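Long-range contacts in interferon-inducible protein AIM2 (Mus musculus, PDB 4JBM), which senses double-stranded DNA in the cytosol through its HIN domain, the part described here, and mediates activation of the AIM2 inflammasome, leading to pyroptosis: residues L9-P14 against F27-A32; D2-T7 against V31-D36. All coordinates share one frame; numbering follows the deposited sequence.

Contact 1 (L9-P14 against F27-A32); sequences LKAINP and FHATVA
Leu9 and Lys10 both face Thr30 across an antiparallel strand pair, which defines a classic beta bulge: Thr30 O accepts from Leu9 N at 2.8 Å and also from Lys10 N. Thr30 O takes both N-H groups, at C=O...N angles of 155° for Leu9 and 137° for Lys10. Thr30 N returns a bond to Lys10 O, making Lys10 and Thr30 a hydrogen-bonded pair whose CB atoms lie 4.2 Å apart on one face of the sheet. From there the lysine chain runs extended and bends only at its last torsion, and a water weakly links its NZ to His28 O.

The Leu9 side chain sets off toward the partner strand, where CD2 rests on Ala32 CB at 3.6 Å. On the face opposite Lys10 and Thr30, Ala11 and Ala29 form a non-hydrogen-bonded pair with their methyls 3.8 Å apart. Their CA atoms are 4.0 Å apart, a close approach consistent with the small size of both residues. Beyond them Ile12 N bonds to His28 O almost in line with the carbonyl, and Ile12 CD1 reaches the edge of the imidazole, near its plane. The Phe27 ring lies beside Pro14, both side chains pointing the same way, with Pro14 CG 3.7 Å from Phe27 CD1. Phe27 chi1 of 68° sets CG between the backbone N and the carbonyl carbon, and Ile12 O sits obliquely to the ring.

This is the hairpin of strands 4-16 and 25-32 in an OB fold of the HIN domain. Strand 37-42 flanks 25-32 on its other edge, bonding to Phe27, Ala29 and Val31, while helix 88-95 packs Ala94 on Leu9 and Thr30 and Arg95 on Lys10.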
loop_
_atom_site.group_PDB
_atom_site.type_symbol
_atom_site.label_atom_id
_atom_site.label_comp_id
_atom_site.label_asym_id
_atom_site.label_seq_id
_atom_site.Cartn_x
_atom_site.Cartn_y
_atom_site.Cartn_z
ATOM N N LEU A 9 6.899 -10.558 -3.604
ATOM C CA LEU A 9 7.854 -9.481 -3.861
ATOM C C LEU A 9 8.131 -8.629 -2.626
ATOM O O LEU A 9 9.257 -8.179 -2.422
ATOM C CB LEU A 9 7.325 -8.573 -4.975
ATOM C CG LEU A 9 7.711 -8.850 -6.432
ATOM C CD1 LEU A 9 7.762 -10.320 -6.731
ATOM C CD2 LEU A 9 6.718 -8.166 -7.348
ATOM N N LYS A 10 7.096 -8.395 -1.820
ATOM C CA LYS A 10 7.214 -7.586 -0.603
ATOM C C LYS A 10 6.131 -8.001 0.388
ATOM O O LYS A 10 5.040 -8.402 -0.021
ATOM C CB LYS A 10 7.073 -6.101 -0.948
ATOM C CG LYS A 10 7.311 -5.118 0.195
ATOM C CD LYS A 10 6.886 -3.695 -0.201
ATOM C CE LYS A 10 7.263 -2.671 0.859
ATOM N NZ LYS A 10 6.404 -2.793 2.058
ATOM N N ALA A 11 6.431 -7.913 1.681
ATOM C CA ALA A 11 5.444 -8.186 2.731
ATOM C C ALA A 11 5.873 -7.537 4.044
ATOM O O ALA A 11 6.989 -7.764 4.514
ATOM C CB ALA A 11 5.249 -9.692 2.916
ATOM N N ILE A 12 4.995 -6.716 4.618
ATOM C CA ILE A 12 5.271 -6.107 5.916
ATOM C C ILE A 12 4.847 -7.031 7.059
ATOM O O ILE A 12 3.970 -7.880 6.884
ATOM C CB ILE A 12 4.563 -4.751 6.075
ATOM C CG1 ILE A 12 3.051 -4.942 6.214
ATOM C CG2 ILE A 12 4.907 -3.834 4.911
ATOM C CD1 ILE A 12 2.273 -3.636 6.325
ATOM N N ASN A 13 5.474 -6.867 8.223
ATOM C CA ASN A 13 5.056 -7.619 9.403
ATOM C C ASN A 13 3.679 -7.151 9.870
ATOM O O ASN A 13 3.377 -5.954 9.828
ATOM C CB ASN A 13 6.085 -7.495 10.531
ATOM C CG ASN A 13 7.339 -8.314 10.272
ATOM O OD1 ASN A 13 7.312 -9.546 10.303
ATOM N ND2 ASN A 13 8.449 -7.628 10.035
ATOM N N PRO A 14 2.845 -8.097 10.332
ATOM C CA PRO A 14 1.460 -7.811 10.712
ATOM C C PRO A 14 1.344 -6.758 11.814
ATOM O O PRO A 14 2.191 -6.674 12.705
ATOM C CB PRO A 14 0.955 -9.163 11.225
ATOM C CG PRO A 14 1.808 -10.172 10.525
ATOM C CD PRO A 14 3.162 -9.531 10.444
ATOM N N PHE A 27 -2.039 -8.057 7.437
ATOM C CA PHE A 27 -0.884 -7.451 6.790
ATOM C C PHE A 27 -1.077 -7.280 5.292
ATOM O O PHE A 27 -2.065 -7.757 4.714
ATOM C CB PHE A 27 0.439 -8.150 7.144
ATOM C CG PHE A 27 0.582 -9.546 6.592
ATOM C CD1 PHE A 27 0.062 -10.639 7.273
ATOM C CD2 PHE A 27 1.281 -9.767 5.411
ATOM C CE1 PHE A 27 0.212 -11.923 6.774
ATOM C CE2 PHE A 27 1.438 -11.051 4.906
ATOM C CZ PHE A 27 0.903 -12.130 5.588
ATOM N N HIS A 28 -0.137 -6.561 4.686
ATOM C CA HIS A 28 -0.168 -6.293 3.261
ATOM C C HIS A 28 1.087 -6.824 2.585
ATOM O O HIS A 28 2.182 -6.797 3.155
ATOM C CB HIS A 28 -0.299 -4.793 3.020
ATOM C CG HIS A 28 -1.622 -4.241 3.437
ATOM N ND1 HIS A 28 -1.856 -3.727 4.694
ATOM C CD2 HIS A 28 -2.795 -4.147 2.767
ATOM C CE1 HIS A 28 -3.110 -3.325 4.775
ATOM N NE2 HIS A 28 -3.704 -3.567 3.622
ATOM N N ALA A 29 0.920 -7.288 1.352
ATOM C CA ALA A 29 2.026 -7.834 0.591
ATOM C C ALA A 29 1.884 -7.455 -0.873
ATOM O O ALA A 29 0.826 -7.015 -1.306
ATOM C CB ALA A 29 2.090 -9.349 0.754
ATOM N N THR A 30 2.965 -7.587 -1.628
ATOM C CA THR A 30 2.896 -7.425 -3.077
ATOM C C THR A 30 3.346 -8.727 -3.692
ATOM O O THR A 30 4.371 -9.280 -3.297
ATOM C CB THR A 30 3.804 -6.299 -3.573
ATOM O OG1 THR A 30 3.430 -5.074 -2.938
ATOM C CG2 THR A 30 3.683 -6.131 -5.086
ATOM N N VAL A 31 2.564 -9.249 -4.624
ATOM C CA VAL A 31 2.945 -10.499 -5.269
ATOM C C VAL A 31 2.855 -10.299 -6.774
ATOM O O VAL A 31 2.294 -9.305 -7.235
ATOM C CB VAL A 31 2.059 -11.674 -4.809
ATOM C CG1 VAL A 31 2.096 -11.818 -3.294
ATOM C CG2 VAL A 31 0.644 -11.481 -5.295
ATOM N N ALA A 32 3.415 -11.225 -7.537
ATOM C CA ALA A 32 3.459 -11.064 -8.984
ATOM C C ALA A 32 3.393 -12.387 -9.709
ATOM O O ALA A 32 3.896 -13.402 -9.236
ATOM C CB ALA A 32 4.714 -10.308 -9.398
HETATM O O HOH W 1 3.629 -4.704 1.157
#

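Contact 2 (D2-T7 against V31-D36); sequences DPLVVT and VATETD
Val6 and Thr7 meet Val31, Ala32 and Thr33 through a single antiparallel hydrogen-bonded pair at the open end of the 4-16/25-32 hairpin of the OB fold, where strand 25-32 finishes and strand 4-16 starts. Beyond the pair the chains diverge, the end-to-end directions of residues 4-7 and 31-33 being 112° apart. Thr7 N donates to Ala32 O at 2.8 Å, nearly straight at 176°, and Ala32 N donates back to Thr7 O at 2.9 Å along a more bent path. Ala32 O is gripped further by a water that lies 2.6 Å from Thr7 OG1, tying the threonine hydroxyl to the opposite backbone.

Beside this pair Val6 lies aslant Val31, its CG2 3.8 Å from Val31 CB. The methyl of Thr33, CG2, approaches Val5 O at 3.7 Å and Val6 CG1 at 4.0 Å. Thr33 chi1 of 55° puts this methyl anti to the carbonyl carbon, while OG1 takes a weak bond from Thr35 N within the turn. Thr33 N bonds to Asp36 O, closing that turn.

Strand 37-42 supports the valines through Phe38, strand 56-60 pairs with Leu4 and Val6 on the other edge of strand 4-16, and Val86 touches both Thr7 and Ala32.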
loop_
_atom_site.group_PDB
_atom_site.type_symbol
_atom_site.label_atom_id
_atom_site.label_comp_id
_atom_site.label_asym_id
_atom_site.label_seq_id
_atom_site.Cartn_x
_atom_site.Cartn_y
_atom_site.Cartn_z
ATOM N N ASP A 2 -9.804 -19.422 -9.899
ATOM C CA ASP A 2 -9.080 -20.666 -9.644
ATOM C C ASP A 2 -7.755 -20.385 -8.934
ATOM O O ASP A 2 -7.328 -19.229 -8.876
ATOM C CB ASP A 2 -8.860 -21.426 -10.960
ATOM C CG ASP A 2 -10.154 -21.706 -11.694
ATOM O OD1 ASP A 2 -11.205 -21.795 -11.026
ATOM O OD2 ASP A 2 -10.118 -21.840 -12.934
ATOM N N PRO A 3 -7.112 -21.430 -8.370
ATOM C CA PRO A 3 -5.830 -21.174 -7.708
ATOM C C PRO A 3 -4.829 -20.439 -8.590
ATOM O O PRO A 3 -4.787 -20.636 -9.803
ATOM C CB PRO A 3 -5.318 -22.580 -7.403
ATOM C CG PRO A 3 -6.551 -23.395 -7.229
ATOM C CD PRO A 3 -7.545 -22.832 -8.208
ATOM N N LEU A 4 -4.044 -19.576 -7.959
ATOM C CA LEU A 4 -3.106 -18.716 -8.662
ATOM C C LEU A 4 -1.721 -18.856 -8.042
ATOM O O LEU A 4 -1.551 -18.668 -6.837
ATOM C CB LEU A 4 -3.583 -17.257 -8.618
ATOM C CG LEU A 4 -2.944 -16.256 -9.586
ATOM C CD1 LEU A 4 -3.127 -16.709 -11.023
ATOM C CD2 LEU A 4 -3.543 -14.872 -9.403
ATOM N N VAL A 5 -0.737 -19.188 -8.867
ATOM C CA VAL A 5 0.646 -19.243 -8.420
ATOM C C VAL A 5 1.261 -17.863 -8.568
ATOM O O VAL A 5 1.222 -17.277 -9.647
ATOM C CB VAL A 5 1.468 -20.238 -9.243
ATOM C CG1 VAL A 5 2.911 -20.254 -8.756
ATOM C CG2 VAL A 5 0.864 -21.623 -9.155
ATOM N N VAL A 6 1.772 -17.323 -7.465
ATOM C CA VAL A 6 2.401 -16.012 -7.468
ATOM C C VAL A 6 3.757 -16.070 -6.767
ATOM O O VAL A 6 4.038 -16.976 -5.979
ATOM C CB VAL A 6 1.520 -14.945 -6.775
ATOM C CG1 VAL A 6 0.226 -14.726 -7.546
ATOM C CG2 VAL A 6 1.216 -15.364 -5.366
ATOM N N THR A 7 4.605 -15.109 -7.095
ATOM C CA THR A 7 5.896 -14.936 -6.456
ATOM C C THR A 7 5.773 -13.747 -5.506
ATOM O O THR A 7 5.313 -12.680 -5.911
ATOM C CB THR A 7 6.976 -14.640 -7.515
ATOM O OG1 THR A 7 6.997 -15.694 -8.487
ATOM C CG2 THR A 7 8.349 -14.501 -6.873
ATOM N N VAL A 31 2.564 -9.249 -4.624
ATOM C CA VAL A 31 2.945 -10.499 -5.269
ATOM C C VAL A 31 2.855 -10.299 -6.774
ATOM O O VAL A 31 2.294 -9.305 -7.235
ATOM C CB VAL A 31 2.059 -11.674 -4.809
ATOM C CG1 VAL A 31 2.096 -11.818 -3.294
ATOM C CG2 VAL A 31 0.644 -11.481 -5.295
ATOM N N ALA A 32 3.415 -11.225 -7.537
ATOM C CA ALA A 32 3.459 -11.064 -8.984
ATOM C C ALA A 32 3.393 -12.387 -9.709
ATOM O O ALA A 32 3.896 -13.402 -9.236
ATOM C CB ALA A 32 4.714 -10.308 -9.398
ATOM N N THR A 33 2.775 -12.361 -10.880
ATOM C CA THR A 33 2.856 -13.485 -11.791
ATOM C C THR A 33 3.916 -13.128 -12.813
ATOM O O THR A 33 4.665 -12.170 -12.624
ATOM C CB THR A 33 1.518 -13.748 -12.491
ATOM O OG1 THR A 33 1.068 -12.560 -13.154
ATOM C CG2 THR A 33 0.483 -14.165 -11.477
ATOM N N GLU A 34 3.982 -13.889 -13.896
ATOM C CA GLU A 34 4.957 -13.638 -14.942
ATOM C C GLU A 34 4.562 -12.446 -15.812
ATOM O O GLU A 34 5.340 -12.013 -16.657
ATOM C CB GLU A 34 5.126 -14.900 -15.788
ATOM C CG GLU A 34 5.977 -15.970 -15.127
ATOM C CD GLU A 34 5.946 -17.287 -15.879
ATOM O OE1 GLU A 34 5.118 -17.421 -16.803
ATOM O OE2 GLU A 34 6.758 -18.179 -15.555
ATOM N N THR A 35 3.361 -11.915 -15.595
ATOM C CA THR A 35 2.837 -10.854 -16.451
ATOM C C THR A 35 2.630 -9.546 -15.721
ATOM O O THR A 35 2.853 -8.478 -16.283
ATOM C CB THR A 35 1.486 -11.240 -17.086
ATOM O OG1 THR A 35 1.219 -12.628 -16.844
ATOM C CG2 THR A 35 1.495 -10.956 -18.578
ATOM N N ASP A 36 2.216 -9.629 -14.463
ATOM C CA ASP A 36 1.903 -8.431 -13.693
ATOM C C ASP A 36 2.037 -8.664 -12.193
ATOM O O ASP A 36 2.329 -9.772 -11.736
ATOM C CB ASP A 36 0.490 -7.926 -14.027
ATOM C CG ASP A 36 0.355 -6.417 -13.883
ATOM O OD1 ASP A 36 1.113 -5.826 -13.090
ATOM O OD2 ASP A 36 -0.503 -5.823 -14.569
HETATM O O HOH W 2 5.587 -15.455 -10.652
#

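How the contacts relate
Contacts 1 and 2 are successive parts of one strand pairing, 4-16 with 25-32, and their centres lie about 14 Å apart. Val31 and Ala32 belong to both and join the two contacts along the same strand. Along strand 4-16 the bulge at Leu9 and Lys10 follows shortly after Thr7. Contact 1 is the more central, its centre about 9 Å from the chain centre against about 18 Å for contact 2, and buries 482 Å² against 263 Å². Each has its nearest atom about 7 Å from the bound DNA, so neither pairing itself touches it.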